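Local coordinates for putative DNA-binding protein (Ralstonia eutropha, PDB 3HWU), which is of unknown function but carries a Plants and Prokaryotes Conserved (DUF296) domain and may bind DNA, at residues S80-H91 / Q127-P135; I46-G55 / G106-S117. All coordinates share one frame; numbering follows the deposited sequence.

Interaction 1 (S80-H91 / Q127-P135)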
loop_
_atom_site.group_PDB
_atom_site.type_symbol
_atom_site.label_atom_id
_atom_site.label_comp_id
_atom_site.label_asym_id
_atom_site.label_seq_id
_atom_site.Cartn_x
_atom_site.Cartn_y
_atom_site.Cartn_z
ATOM N N SER A 80 0.744 -10.979 -2.137
ATOM C CA SER A 80 0.767 -11.685 -3.411
ATOM C C SER A 80 0.029 -12.996 -3.336
ATOM O O SER A 80 -0.079 -13.629 -2.290
ATOM C CB SER A 80 2.193 -11.936 -3.898
ATOM O OG SER A 80 2.928 -12.717 -2.975
ATOM N N ILE A 81 -0.475 -13.397 -4.511
ATOM C CA ILE A 81 -1.057 -14.733 -4.756
ATOM C C ILE A 81 -0.110 -15.530 -5.615
ATOM O O ILE A 81 0.311 -15.072 -6.691
ATOM C CB ILE A 81 -2.402 -14.644 -5.488
ATOM C CG1 ILE A 81 -3.396 -13.772 -4.689
ATOM C CG2 ILE A 81 -3.014 -16.027 -5.724
ATOM C CD1 ILE A 81 -4.808 -13.592 -5.347
ATOM N N ALA A 82 0.238 -16.722 -5.142
ATOM C CA ALA A 82 1.003 -17.686 -5.899
ATOM C C ALA A 82 0.552 -19.078 -5.429
ATOM O O ALA A 82 -0.531 -19.216 -4.862
ATOM C CB ALA A 82 2.513 -17.449 -5.786
ATOM N N TRP A 83 1.350 -20.089 -5.742
ATOM C CA TRP A 83 0.978 -21.493 -5.533
ATOM C C TRP A 83 2.086 -22.249 -4.833
ATOM O O TRP A 83 3.248 -21.902 -4.959
ATOM C CB TRP A 83 0.631 -22.150 -6.875
ATOM C CG TRP A 83 -0.499 -21.426 -7.523
ATOM C CD1 TRP A 83 -0.414 -20.294 -8.288
ATOM C CD2 TRP A 83 -1.903 -21.716 -7.381
ATOM N NE1 TRP A 83 -1.664 -19.870 -8.608
ATOM C CE2 TRP A 83 -2.598 -20.733 -8.094
ATOM C CE3 TRP A 83 -2.623 -22.747 -6.779
ATOM C CZ2 TRP A 83 -3.971 -20.716 -8.202
ATOM C CZ3 TRP A 83 -3.994 -22.738 -6.893
ATOM C CH2 TRP A 83 -4.657 -21.741 -7.604
ATOM N N LYS A 84 1.713 -23.276 -4.082
ATOM C CA LYS A 84 2.699 -24.176 -3.529
ATOM C C LYS A 84 2.051 -25.544 -3.394
ATOM O O LYS A 84 0.997 -25.704 -2.779
ATOM C CB LYS A 84 3.224 -23.661 -2.181
ATOM C CG LYS A 84 4.329 -24.569 -1.608
ATOM C CD LYS A 84 5.067 -23.932 -0.477
ATOM C CE LYS A 84 6.168 -24.906 0.095
ATOM N NZ LYS A 84 6.751 -24.483 1.403
ATOM N N GLU A 85 2.680 -26.531 -4.025
ATOM C CA GLU A 85 2.168 -27.922 -3.965
ATOM C C GLU A 85 0.724 -27.987 -4.412
ATOM O O GLU A 85 -0.109 -28.688 -3.816
ATOM C CB GLU A 85 2.362 -28.469 -2.558
ATOM C CG GLU A 85 3.819 -28.725 -2.308
ATOM C CD GLU A 85 4.225 -28.698 -0.866
ATOM O OE1 GLU A 85 3.350 -28.774 0.050
ATOM O OE2 GLU A 85 5.454 -28.623 -0.650
ATOM N N GLY A 86 0.422 -27.222 -5.455
ATOM C CA GLY A 86 -0.884 -27.242 -6.062
ATOM C C GLY A 86 -1.993 -26.442 -5.402
ATOM O O GLY A 86 -3.133 -26.435 -5.880
ATOM N N LYS A 87 -1.682 -25.819 -4.275
ATOM C CA LYS A 87 -2.653 -25.070 -3.481
ATOM C C LYS A 87 -2.289 -23.598 -3.518
ATOM O O LYS A 87 -1.107 -23.262 -3.628
ATOM C CB LYS A 87 -2.621 -25.525 -2.027
ATOM C CG LYS A 87 -2.968 -27.033 -1.868
ATOM C CD LYS A 87 -3.088 -27.426 -0.408
ATOM C CE LYS A 87 -1.764 -27.525 0.244
ATOM N N PRO A 88 -3.298 -22.731 -3.409
ATOM C CA PRO A 88 -2.955 -21.316 -3.357
ATOM C C PRO A 88 -2.110 -20.996 -2.150
ATOM O O PRO A 88 -2.339 -21.531 -1.068
ATOM C CB PRO A 88 -4.308 -20.603 -3.296
ATOM C CG PRO A 88 -5.312 -21.595 -3.455
ATOM C CD PRO A 88 -4.734 -22.959 -3.331
ATOM N N SER A 89 -1.171 -20.091 -2.351
ATOM C CA SER A 89 -0.207 -19.687 -1.336
ATOM C C SER A 89 -0.188 -18.181 -1.254
ATOM O O SER A 89 0.357 -17.500 -2.131
ATOM C CB SER A 89 1.176 -20.214 -1.679
ATOM O OG SER A 89 2.143 -19.812 -0.737
ATOM N N ILE A 90 -0.948 -17.656 -0.281
ATOM C CA ILE A 90 -1.116 -16.205 -0.120
ATOM C C ILE A 90 -0.010 -15.725 0.826
ATOM O O ILE A 90 0.229 -16.286 1.899
ATOM C CB ILE A 90 -2.516 -15.853 0.459
ATOM C CG1 ILE A 90 -3.673 -16.459 -0.310
ATOM C CG2 ILE A 90 -2.740 -14.357 0.535
ATOM C CD1 ILE A 90 -3.721 -16.156 -1.777
ATOM N N HIS A 91 0.655 -14.645 0.466
ATOM C CA HIS A 91 1.681 -14.006 1.270
ATOM C C HIS A 91 1.196 -12.597 1.489
ATOM O O HIS A 91 1.118 -11.803 0.542
ATOM C CB HIS A 91 3.017 -13.983 0.538
ATOM C CG HIS A 91 4.117 -13.385 1.319
ATOM N ND1 HIS A 91 5.303 -12.958 0.754
ATOM C CD2 HIS A 91 4.217 -13.143 2.646
ATOM C CE1 HIS A 91 6.095 -12.514 1.715
ATOM N NE2 HIS A 91 5.457 -12.620 2.873
ATOM N N GLN A 127 1.648 -15.333 -15.733
ATOM C CA GLN A 127 2.604 -16.372 -15.364
ATOM C C GLN A 127 2.204 -17.124 -14.099
ATOM O O GLN A 127 1.971 -16.528 -13.056
ATOM C CB GLN A 127 3.984 -15.740 -15.117
ATOM C CG GLN A 127 4.573 -14.922 -16.280
ATOM C CD GLN A 127 4.305 -13.447 -16.192
ATOM O OE1 GLN A 127 3.300 -13.015 -15.643
ATOM N NE2 GLN A 127 5.218 -12.643 -16.757
ATOM N N ARG A 128 2.140 -18.454 -14.180
ATOM C CA ARG A 128 1.898 -19.305 -13.040
ATOM C C ARG A 128 3.166 -19.347 -12.196
ATOM O O ARG A 128 4.211 -19.830 -12.666
ATOM C CB ARG A 128 1.454 -20.713 -13.517
ATOM C CG ARG A 128 1.309 -21.806 -12.441
ATOM C CD ARG A 128 0.059 -21.732 -11.640
ATOM N NE ARG A 128 0.144 -22.877 -10.717
ATOM C CZ ARG A 128 -0.871 -23.429 -10.095
ATOM N NH1 ARG A 128 -2.086 -23.008 -10.298
ATOM N NH2 ARG A 128 -0.643 -24.460 -9.268
ATOM N N LEU A 129 3.079 -18.882 -10.940
ATOM C CA LEU A 129 4.247 -18.819 -10.071
ATOM C C LEU A 129 4.075 -19.701 -8.843
ATOM O O LEU A 129 3.003 -19.725 -8.231
ATOM C CB LEU A 129 4.533 -17.383 -9.624
ATOM C CG LEU A 129 4.765 -16.315 -10.676
ATOM C CD1 LEU A 129 5.056 -14.951 -9.972
ATOM C CD2 LEU A 129 5.838 -16.728 -11.667
ATOM N N ASP A 130 5.128 -20.444 -8.487
ATOM C CA ASP A 130 5.155 -21.145 -7.210
ATOM C C ASP A 130 6.102 -20.456 -6.230
ATOM O O ASP A 130 6.999 -19.695 -6.616
ATOM C CB ASP A 130 5.555 -22.620 -7.354
ATOM C CG ASP A 130 4.430 -23.476 -7.888
ATOM O OD1 ASP A 130 3.901 -23.117 -8.993
ATOM O OD2 ASP A 130 4.081 -24.479 -7.193
ATOM N N ARG A 131 5.834 -20.688 -4.961
ATOM C CA ARG A 131 6.742 -20.350 -3.895
ATOM C C ARG A 131 7.533 -21.597 -3.561
ATOM O O ARG A 131 7.023 -22.730 -3.696
ATOM C CB ARG A 131 5.974 -19.967 -2.641
ATOM C CG ARG A 131 5.133 -18.816 -2.754
ATOM C CD ARG A 131 4.712 -18.166 -1.333
ATOM N NE ARG A 131 3.586 -17.350 -1.629
ATOM C CZ ARG A 131 3.672 -16.086 -2.063
ATOM N NH1 ARG A 131 4.824 -15.438 -2.066
ATOM N NH2 ARG A 131 2.588 -15.494 -2.504
ATOM N N PHE A 132 8.753 -21.403 -3.102
ATOM C CA PHE A 132 9.643 -22.537 -2.771
ATOM C C PHE A 132 10.431 -22.132 -1.543
ATOM O O PHE A 132 10.671 -20.953 -1.296
ATOM C CB PHE A 132 10.627 -22.818 -3.961
ATOM C CG PHE A 132 11.623 -21.698 -4.196
ATOM C CD1 PHE A 132 11.223 -20.541 -4.917
ATOM C CD2 PHE A 132 12.928 -21.735 -3.662
ATOM C CE1 PHE A 132 12.086 -19.430 -5.068
ATOM C CE2 PHE A 132 13.813 -20.651 -3.849
ATOM C CZ PHE A 132 13.406 -19.512 -4.548
ATOM N N VAL A 133 10.957 -23.116 -0.818
ATOM C CA VAL A 133 11.839 -22.848 0.298
ATOM C C VAL A 133 13.230 -22.540 -0.233
ATOM O O VAL A 133 13.827 -23.358 -0.921
ATOM C CB VAL A 133 11.900 -24.037 1.296
ATOM C CG1 VAL A 133 12.798 -23.658 2.450
ATOM C CG2 VAL A 133 10.487 -24.379 1.767
ATOM N N ASP A 134 13.735 -21.359 0.125
ATOM C CA ASP A 134 15.092 -20.904 -0.183
ATOM C C ASP A 134 16.045 -21.522 0.839
ATOM O O ASP A 134 16.091 -21.102 1.999
ATOM C CB ASP A 134 15.184 -19.369 -0.156
ATOM C CG ASP A 134 16.574 -18.841 -0.444
ATOM O OD1 ASP A 134 17.577 -19.543 -0.120
ATOM O OD2 ASP A 134 16.637 -17.689 -0.958
ATOM N N PRO A 135 16.831 -22.509 0.408
ATOM C CA PRO A 135 17.650 -23.241 1.381
ATOM C C PRO A 135 18.718 -22.412 2.067
ATOM O O PRO A 135 19.180 -22.800 3.125
ATOM C CB PRO A 135 18.235 -24.372 0.557
ATOM C CG PRO A 135 18.261 -23.873 -0.832
ATOM C CD PRO A 135 17.085 -22.964 -0.968
HETATM O O HOH W 1 4.964 -26.065 -5.604
HETATM O O HOH W 2 1.786 -25.648 -7.506
HETATM O O HOH W 3 -3.034 -25.907 -8.688
#
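R131 lays its side chain across the hairpin formed by strands 80-84 and 87-91, whose type I' turn runs from K84 to K87. Its backbone N donates to W83 O at 2.9 Å. With CG anti to the carbonyl carbon (chi1 -62°) and the chain extended from there to NE, CB stays near W83 O, CG and CD run past S89 OG, and NE and NH2 together grip the single atom S89 O side-on. R131 NH2 donates to S89 O at 3.0 Å and to S80 OG at 2.8 Å, both close to the guanidinium plane. A82 CB lies over one face of that plane and H91 CB over the other, 3.4 Å from R131 CZ. Further out, the R128 guanidinium lies flat on the W83 indole, the planes 10° apart, with R128 CZ 3.4 Å from the centroid of the five-membered ring in a cation-pi stack; P88 CA meets the opposite indole face. A water bridges G86 N, R128 NH2 and D130 OD2. S89 O also takes the A82 N bond and so serves three donors. E119 of the second subunit forms a salt bridge with R131 NH1 and is also hydrogen-bonded to S80 OG and H91 ND1, so the buried arginine charge is probably balanced mainly by that carboxylate across the subunit interface.

Interaction 2 (I46-G55 / G106-S117)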
loop_
_atom_site.group_PDB
_atom_site.type_symbol
_atom_site.label_atom_id
_atom_site.label_comp_id
_atom_site.label_asym_id
_atom_site.label_seq_id
_atom_site.Cartn_x
_atom_site.Cartn_y
_atom_site.Cartn_z
ATOM N N ILE A 46 -7.841 -2.614 2.266
ATOM C CA ILE A 46 -8.173 -1.930 3.515
ATOM C C ILE A 46 -9.436 -2.581 4.057
ATOM O O ILE A 46 -10.153 -3.285 3.340
ATOM C CB ILE A 46 -8.443 -0.410 3.369
ATOM C CG1 ILE A 46 -9.544 -0.101 2.330
ATOM C CG2 ILE A 46 -7.157 0.320 3.050
ATOM C CD1 ILE A 46 -10.046 1.345 2.325
ATOM N N GLY A 47 -9.710 -2.371 5.342
ATOM C CA GLY A 47 -11.011 -2.800 5.883
ATOM C C GLY A 47 -11.057 -2.706 7.386
ATOM O O GLY A 47 -10.191 -2.068 7.964
ATOM N N PHE A 48 -12.048 -3.319 8.007
ATOM C CA PHE A 48 -12.225 -3.339 9.455
ATOM C C PHE A 48 -12.373 -4.786 9.875
ATOM O O PHE A 48 -13.217 -5.494 9.319
ATOM C CB PHE A 48 -13.471 -2.570 9.896
ATOM C CG PHE A 48 -13.646 -2.516 11.375
ATOM C CD1 PHE A 48 -12.826 -1.725 12.127
ATOM C CD2 PHE A 48 -14.562 -3.303 11.975
ATOM C CE1 PHE A 48 -12.974 -1.696 13.525
ATOM C CE2 PHE A 48 -14.750 -3.277 13.350
ATOM C CZ PHE A 48 -13.945 -2.516 14.100
HETATM N N MSE A 49 -11.508 -5.208 10.799
HETATM C CA MSE A 49 -11.377 -6.619 11.195
HETATM C C MSE A 49 -11.863 -6.894 12.616
HETATM O O MSE A 49 -11.468 -6.217 13.553
HETATM C CB MSE A 49 -9.927 -7.021 11.116
HETATM C CG MSE A 49 -9.291 -6.835 9.730
HETATM SE SE MSE A 49 -10.160 -7.830 8.346
HETATM C CE MSE A 49 -9.848 -6.567 6.948
ATOM N N SER A 50 -12.702 -7.899 12.796
ATOM C CA SER A 50 -12.993 -8.373 14.145
ATOM C C SER A 50 -11.766 -9.031 14.784
ATOM O O SER A 50 -11.557 -8.930 16.000
ATOM C CB SER A 50 -14.151 -9.343 14.137
ATOM O OG SER A 50 -13.944 -10.399 13.224
ATOM N N GLU A 51 -10.939 -9.670 13.969
ATOM C CA GLU A 51 -9.661 -10.126 14.476
ATOM C C GLU A 51 -8.660 -10.198 13.350
ATOM O O GLU A 51 -9.016 -10.469 12.212
ATOM C CB GLU A 51 -9.773 -11.455 15.170
ATOM C CG GLU A 51 -10.398 -12.481 14.348
ATOM C CD GLU A 51 -10.467 -13.824 15.067
ATOM O OE1 GLU A 51 -9.473 -14.578 15.021
ATOM O OE2 GLU A 51 -11.519 -14.104 15.668
ATOM N N ALA A 52 -7.417 -9.910 13.710
ATOM C CA ALA A 52 -6.282 -9.981 12.814
ATOM C C ALA A 52 -5.149 -10.606 13.620
ATOM O O ALA A 52 -4.761 -10.082 14.655
ATOM C CB ALA A 52 -5.910 -8.613 12.287
ATOM N N THR A 53 -4.574 -11.672 13.087
ATOM C CA THR A 53 -3.481 -12.417 13.726
ATOM C C THR A 53 -2.235 -12.330 12.864
ATOM O O THR A 53 -2.265 -12.660 11.687
ATOM C CB THR A 53 -3.878 -13.875 13.979
ATOM O OG1 THR A 53 -5.065 -13.908 14.781
ATOM C CG2 THR A 53 -2.758 -14.666 14.656
ATOM N N PHE A 54 -1.155 -11.869 13.484
ATOM C CA PHE A 54 0.141 -11.737 12.870
ATOM C C PHE A 54 1.092 -12.759 13.470
ATOM O O PHE A 54 0.864 -13.292 14.556
ATOM C CB PHE A 54 0.651 -10.325 13.147
ATOM C CG PHE A 54 -0.248 -9.265 12.557
ATOM C CD1 PHE A 54 -0.058 -8.856 11.248
ATOM C CD2 PHE A 54 -1.313 -8.738 13.278
ATOM C CE1 PHE A 54 -0.863 -7.913 10.689
ATOM C CE2 PHE A 54 -2.131 -7.780 12.690
ATOM C CZ PHE A 54 -1.898 -7.388 11.386
ATOM N N GLY A 55 2.203 -12.979 12.792
ATOM C CA GLY A 55 3.228 -13.884 13.280
ATOM C C GLY A 55 4.606 -13.298 13.043
ATOM O O GLY A 55 4.844 -12.702 11.986
ATOM N N GLY A 106 2.486 -6.618 10.612
ATOM C CA GLY A 106 3.521 -7.484 10.084
ATOM C C GLY A 106 2.945 -8.560 9.202
ATOM O O GLY A 106 2.017 -8.304 8.407
ATOM N N HIS A 107 3.540 -9.742 9.287
ATOM C CA HIS A 107 3.130 -10.906 8.495
ATOM C C HIS A 107 1.798 -11.454 9.004
ATOM O O HIS A 107 1.687 -11.826 10.171
ATOM C CB HIS A 107 4.235 -11.970 8.625
ATOM C CG HIS A 107 3.947 -13.255 7.936
ATOM N ND1 HIS A 107 4.596 -13.635 6.786
ATOM C CD2 HIS A 107 3.138 -14.279 8.278
ATOM C CE1 HIS A 107 4.139 -14.818 6.409
ATOM N NE2 HIS A 107 3.240 -15.224 7.289
ATOM N N LEU A 108 0.798 -11.518 8.117
ATOM C CA LEU A 108 -0.509 -12.006 8.462
ATOM C C LEU A 108 -0.575 -13.526 8.459
ATOM O O LEU A 108 -0.192 -14.182 7.482
ATOM C CB LEU A 108 -1.585 -11.455 7.503
ATOM C CG LEU A 108 -1.998 -10.011 7.755
ATOM C CD1 LEU A 108 -2.652 -9.417 6.490
ATOM C CD2 LEU A 108 -2.980 -9.923 8.983
ATOM N N LEU A 109 -1.126 -14.074 9.541
ATOM C CA LEU A 109 -1.509 -15.505 9.586
ATOM C C LEU A 109 -2.970 -15.684 9.272
ATOM O O LEU A 109 -3.354 -16.704 8.727
ATOM C CB LEU A 109 -1.189 -16.086 10.949
ATOM C CG LEU A 109 0.301 -16.053 11.336
ATOM C CD1 LEU A 109 0.500 -16.587 12.768
ATOM C CD2 LEU A 109 1.158 -16.825 10.331
ATOM N N GLY A 110 -3.821 -14.733 9.600
ATOM C CA GLY A 110 -5.256 -14.838 9.310
ATOM C C GLY A 110 -5.965 -13.584 9.798
ATOM O O GLY A 110 -5.433 -12.846 10.634
ATOM N N LEU A 111 -7.126 -13.308 9.225
ATOM C CA LEU A 111 -7.916 -12.162 9.619
ATOM C C LEU A 111 -9.333 -12.316 9.106
ATOM O O LEU A 111 -9.568 -12.973 8.075
ATOM C CB LEU A 111 -7.276 -10.825 9.182
ATOM C CG LEU A 111 -7.171 -10.521 7.697
ATOM C CD1 LEU A 111 -6.633 -9.095 7.474
ATOM C CD2 LEU A 111 -6.285 -11.513 6.905
ATOM N N THR A 112 -10.244 -11.740 9.893
ATOM C CA THR A 112 -11.674 -11.878 9.706
ATOM C C THR A 112 -12.319 -10.494 9.712
ATOM O O THR A 112 -12.093 -9.711 10.636
ATOM C CB THR A 112 -12.312 -12.743 10.810
ATOM O OG1 THR A 112 -11.679 -14.028 10.827
ATOM C CG2 THR A 112 -13.803 -12.918 10.595
ATOM N N VAL A 113 -13.138 -10.216 8.692
ATOM C CA VAL A 113 -13.837 -8.944 8.597
ATOM C C VAL A 113 -14.831 -8.816 9.757
ATOM O O VAL A 113 -15.589 -9.769 10.053
ATOM C CB VAL A 113 -14.597 -8.819 7.274
ATOM C CG1 VAL A 113 -15.368 -7.515 7.136
ATOM C CG2 VAL A 113 -13.626 -9.013 6.069
ATOM N N GLY A 114 -14.848 -7.637 10.370
ATOM C CA GLY A 114 -15.755 -7.339 11.462
ATOM C C GLY A 114 -16.995 -6.632 11.007
ATOM O O GLY A 114 -17.545 -6.910 9.932
ATOM N N THR A 115 -17.451 -5.699 11.822
ATOM C CA THR A 115 -18.646 -4.945 11.435
ATOM C C THR A 115 -18.234 -3.832 10.437
ATOM O O THR A 115 -18.102 -2.651 10.748
ATOM C CB THR A 115 -19.357 -4.420 12.637
ATOM O OG1 THR A 115 -18.455 -3.609 13.344
ATOM C CG2 THR A 115 -19.866 -5.563 13.551
ATOM N N GLY A 116 -17.996 -4.271 9.213
ATOM C CA GLY A 116 -17.402 -3.425 8.185
ATOM C C GLY A 116 -17.276 -4.233 6.925
ATOM O O GLY A 116 -18.076 -5.153 6.669
ATOM N N SER A 117 -16.220 -3.930 6.158
ATOM C CA SER A 117 -15.949 -4.627 4.887
ATOM C C SER A 117 -14.442 -4.695 4.675
ATOM O O SER A 117 -13.681 -4.155 5.488
ATOM C CB SER A 117 -16.629 -3.897 3.724
ATOM O OG SER A 117 -16.166 -2.578 3.608
HETATM O O HOH W 4 -16.842 -10.944 12.357
HETATM O O HOH W 5 -9.104 -14.563 11.680
HETATM O O HOH W 6 5.307 -10.074 11.487
#
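F54 and L108 pack side by side, F54 CE1 reaching L108 CD2 at 3.4 Å, while the F54 ring turns its edge to G106 O. Farther along, M49, a selenomethionine bent at chi2 and chi3, brings SE within 3.8 Å of L111 CD1. A52 CB meets L111 CB at 4.0 Å, on the same sheet face. E51 and T112 run alongside each other on the other face with T53.

Backbone bonds flank the A52/L111 pair: T112 N to E51 O, and T53 N to G110 O at 2.9 Å, the latter with an N-H...O angle of 171°. Next to F54, G55 N donates to H107 O. The strands 51-55 and 110-114 are antiparallel, their N-to-C directions 168° apart, and two classic beta bulges interrupt the register. S50 and E51 both face T112; L109 and G110 both face T53, whose O takes a 2.8 Å bond from L109 N and a weak one from G110 N. The chain turns a corner at S50, and strand 46-49 crosses 110-114 at 86°, where G114 N donates to F48 O at 2.9 Å; beyond the turn at T115 and G116, F48 N donates to S117 O.

Behind this layer, V25 of helix 25-35 touches M49, L111 and V113, and M74 of strand 72-84 touches M49 and L111. At the far end, F101 of the second subunit packs on F54.

How the interactions relate
Interactions 1 and 2 have centres about 22 Å apart, on opposite sides of the chain's centre, yet both draw on the large antiparallel sheet. Strands 40-49, 72-84, 87-97, 103-114 and 51-58 lie in that order across it, so 87-97 and 103-114 are neighbours, and H91 CD2 comes within 4.1 Å of H107 CE1 where the two contacts touch. Along the chain their segments alternate: 46-55, 80-91, 106-117, then 127-135. Interaction 2 pairs strands within the sheet, whereas interaction 1 attaches the segment that leads into and includes strand 131-134 of the small 131-134/139-142 sheet. Both also reach the second subunit, tying sheet and C-terminal segment to the trimeric assembly.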